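Local coordinates for protein putative transcriptional coactivator P15 (Enterobacteria phage t5, PDB 4BG7) that is a phage homolog of the eukaryotic transcription coactivator PC4, implicated in recombination-dependent DNA replication, and probably binds DNA, at residues Q27-V32 against D52-T57. Residues are numbered along the deposited sequence; the frame is centred on the assembly and turned at random.
Sequences QVRLTV and DEWFPT
The carboxamide oxygen of Gln-27, OE1, takes two N-H groups from Arg-29 while the same amide lies against the indole of Trp-54. Arg-29 grips it side-on: Arg-29 NE is 2.8 Å from Gln-27 OE1, and NH2 completes the pair at a distance short enough for its exact length to be doubtful. OE1 sits at the edge of the guanidinium, nearly in its plane. Seen from the amide, NH2 approaches in the carbonyl plane, whereas NE stands above it, 47° out. The grip should fix the rotation of the amide and tell OE1 from NE2.

Thus held, the amide stacks on the indole with the planes only 18° apart. Gln-27 NE2 rests toward the rim of one face, 3.7 Å from Trp-54 CE2, and OE1 lies 3.8 Å from Trp-54 CD2. The closest approach is lower in the chain, where Gln-27 CB meets Trp-54 CZ3 at 3.3 Å over that face. With CG anti to the backbone N (chi1 163°) and the chain extended beyond it, Gln-27 runs across the ring from the CZ3-CH2 end of the six-membered ring to the CD2-CE2 bond shared by both rings. Arg-29 contributes less: NH2 comes within 4.0 Å of Trp-54 CB, and any cation-pi attraction to the indole is long and weak.

The contact is a next-but-one cross-strand stack in the four-stranded antiparallel sheet of the PC4-like domain, reaching over strand 38-48 to join strand 26-35 to the start of strand 54-64. Trp-46 of that middle strand pairs with Gln-27 through the backbone and forms a cation-pi contact with Arg-29. On the other face of strand 26-35, Val-28 and Leu-30 pack on Phe-61 and Ala-76 of the second subunit, the latter in helix 67-83.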
loop_
_atom_site.group_PDB
_atom_site.type_symbol
_atom_site.label_atom_id
_atom_site.label_comp_id
_atom_site.label_asym_id
_atom_site.label_seq_id
_atom_site.Cartn_x
_atom_site.Cartn_y
_atom_site.Cartn_z
ATOM N N GLN A 27 13.043 -7.867 0.517
ATOM C CA GLN A 27 12.453 -7.160 -0.624
ATOM C C GLN A 27 10.914 -6.976 -0.499
ATOM O O GLN A 27 10.204 -7.916 -0.120
ATOM C CB GLN A 27 12.728 -7.943 -1.852
ATOM C CG GLN A 27 11.880 -7.608 -3.043
ATOM C CD GLN A 27 12.352 -8.278 -4.326
ATOM O OE1 GLN A 27 11.900 -9.334 -4.708
ATOM N NE2 GLN A 27 13.276 -7.616 -5.017
ATOM N N VAL A 28 10.395 -5.798 -0.876
ATOM C CA VAL A 28 8.994 -5.444 -0.618
ATOM C C VAL A 28 8.203 -5.539 -1.922
ATOM O O VAL A 28 8.473 -4.798 -2.841
ATOM C CB VAL A 28 8.904 -3.991 -0.061
ATOM C CG1 VAL A 28 7.506 -3.677 0.386
ATOM C CG2 VAL A 28 9.865 -3.787 1.097
ATOM N N ARG A 29 7.241 -6.474 -2.030
ATOM C CA ARG A 29 6.411 -6.584 -3.254
ATOM C C ARG A 29 4.948 -6.284 -3.033
ATOM O O ARG A 29 4.305 -6.866 -2.165
ATOM C CB ARG A 29 6.491 -7.950 -3.939
ATOM C CG ARG A 29 7.896 -8.293 -4.360
ATOM C CD ARG A 29 7.900 -9.333 -5.437
ATOM N NE ARG A 29 9.260 -9.809 -5.507
ATOM C CZ ARG A 29 9.733 -10.658 -6.415
ATOM N NH1 ARG A 29 8.934 -11.134 -7.371
ATOM N NH2 ARG A 29 11.028 -11.026 -6.333
ATOM N N LEU A 30 4.429 -5.336 -3.803
ATOM C CA LEU A 30 3.006 -5.037 -3.850
ATOM C C LEU A 30 2.306 -6.196 -4.490
ATOM O O LEU A 30 2.577 -6.564 -5.667
ATOM C CB LEU A 30 2.682 -3.785 -4.684
ATOM C CG LEU A 30 1.237 -3.268 -4.601
ATOM C CD1 LEU A 30 0.971 -2.893 -3.164
ATOM C CD2 LEU A 30 1.146 -2.035 -5.541
ATOM N N THR A 31 1.354 -6.738 -3.743
ATOM C CA THR A 31 0.823 -8.056 -4.062
ATOM C C THR A 31 -0.707 -8.076 -4.072
ATOM O O THR A 31 -1.340 -7.481 -3.210
ATOM C CB THR A 31 1.330 -9.095 -3.048
ATOM O OG1 THR A 31 2.740 -9.101 -3.112
ATOM C CG2 THR A 31 0.716 -10.482 -3.358
ATOM N N VAL A 32 -1.259 -8.742 -5.080
ATOM C CA VAL A 32 -2.664 -9.080 -5.090
ATOM C C VAL A 32 -2.631 -10.610 -4.915
ATOM O O VAL A 32 -1.967 -11.347 -5.689
ATOM C CB VAL A 32 -3.416 -8.753 -6.380
ATOM C CG1 VAL A 32 -4.904 -9.262 -6.275
ATOM C CG2 VAL A 32 -3.356 -7.248 -6.669
ATOM N N ASP A 52 22.000 -15.624 -3.419
ATOM C CA ASP A 52 21.478 -14.372 -3.934
ATOM C C ASP A 52 20.250 -14.537 -4.868
ATOM O O ASP A 52 20.120 -13.799 -5.836
ATOM C CB ASP A 52 22.582 -13.538 -4.629
ATOM C CG ASP A 52 23.531 -12.868 -3.640
ATOM O OD1 ASP A 52 23.125 -12.017 -2.887
ATOM O OD2 ASP A 52 24.708 -13.171 -3.667
ATOM N N GLU A 53 19.410 -15.537 -4.595
ATOM C CA GLU A 53 18.130 -15.727 -5.256
ATOM C C GLU A 53 17.035 -15.317 -4.270
ATOM O O GLU A 53 17.184 -15.478 -3.056
ATOM C CB GLU A 53 17.968 -17.196 -5.676
ATOM C CG GLU A 53 19.048 -17.651 -6.661
ATOM C CD GLU A 53 18.917 -19.079 -7.125
ATOM O OE1 GLU A 53 18.113 -19.840 -6.581
ATOM O OE2 GLU A 53 19.641 -19.477 -8.050
ATOM N N TRP A 54 15.917 -14.837 -4.804
ATOM C CA TRP A 54 14.761 -14.348 -4.037
ATOM C C TRP A 54 13.793 -15.473 -3.818
ATOM O O TRP A 54 13.416 -16.203 -4.755
ATOM C CB TRP A 54 14.033 -13.276 -4.815
ATOM C CG TRP A 54 14.846 -12.029 -4.919
ATOM C CD1 TRP A 54 15.501 -11.535 -6.048
ATOM C CD2 TRP A 54 15.152 -11.102 -3.851
ATOM N NE1 TRP A 54 16.172 -10.396 -5.737
ATOM C CE2 TRP A 54 16.000 -10.071 -4.437
ATOM C CE3 TRP A 54 14.846 -11.030 -2.512
ATOM C CZ2 TRP A 54 16.493 -9.047 -3.699
ATOM C CZ3 TRP A 54 15.360 -9.991 -1.768
ATOM C CH2 TRP A 54 16.159 -9.008 -2.368
ATOM N N PHE A 55 13.424 -15.643 -2.550
ATOM C CA PHE A 55 12.518 -16.663 -2.115
ATOM C C PHE A 55 11.271 -15.954 -1.555
ATOM O O PHE A 55 11.376 -15.198 -0.600
ATOM C CB PHE A 55 13.174 -17.510 -1.005
ATOM C CG PHE A 55 14.101 -18.555 -1.520
ATOM C CD1 PHE A 55 15.370 -18.203 -2.003
ATOM C CD2 PHE A 55 13.759 -19.911 -1.480
ATOM C CE1 PHE A 55 16.224 -19.165 -2.498
ATOM C CE2 PHE A 55 14.597 -20.883 -2.006
ATOM C CZ PHE A 55 15.850 -20.521 -2.487
ATOM N N PRO A 56 10.094 -16.220 -2.115
ATOM C CA PRO A 56 8.849 -15.708 -1.506
ATOM C C PRO A 56 8.651 -16.246 -0.124
ATOM O O PRO A 56 8.790 -17.455 0.073
ATOM C CB PRO A 56 7.745 -16.214 -2.420
ATOM C CG PRO A 56 8.330 -17.301 -3.267
ATOM C CD PRO A 56 9.843 -17.130 -3.243
ATOM N N THR A 57 8.317 -15.398 0.840
ATOM C CA THR A 57 7.945 -15.874 2.173
ATOM C C THR A 57 6.495 -15.684 2.445
ATOM O O THR A 57 5.752 -15.009 1.705
ATOM C CB THR A 57 8.778 -15.194 3.281
ATOM O OG1 THR A 57 8.227 -13.896 3.592
ATOM C CG2 THR A 57 10.260 -15.056 2.883
#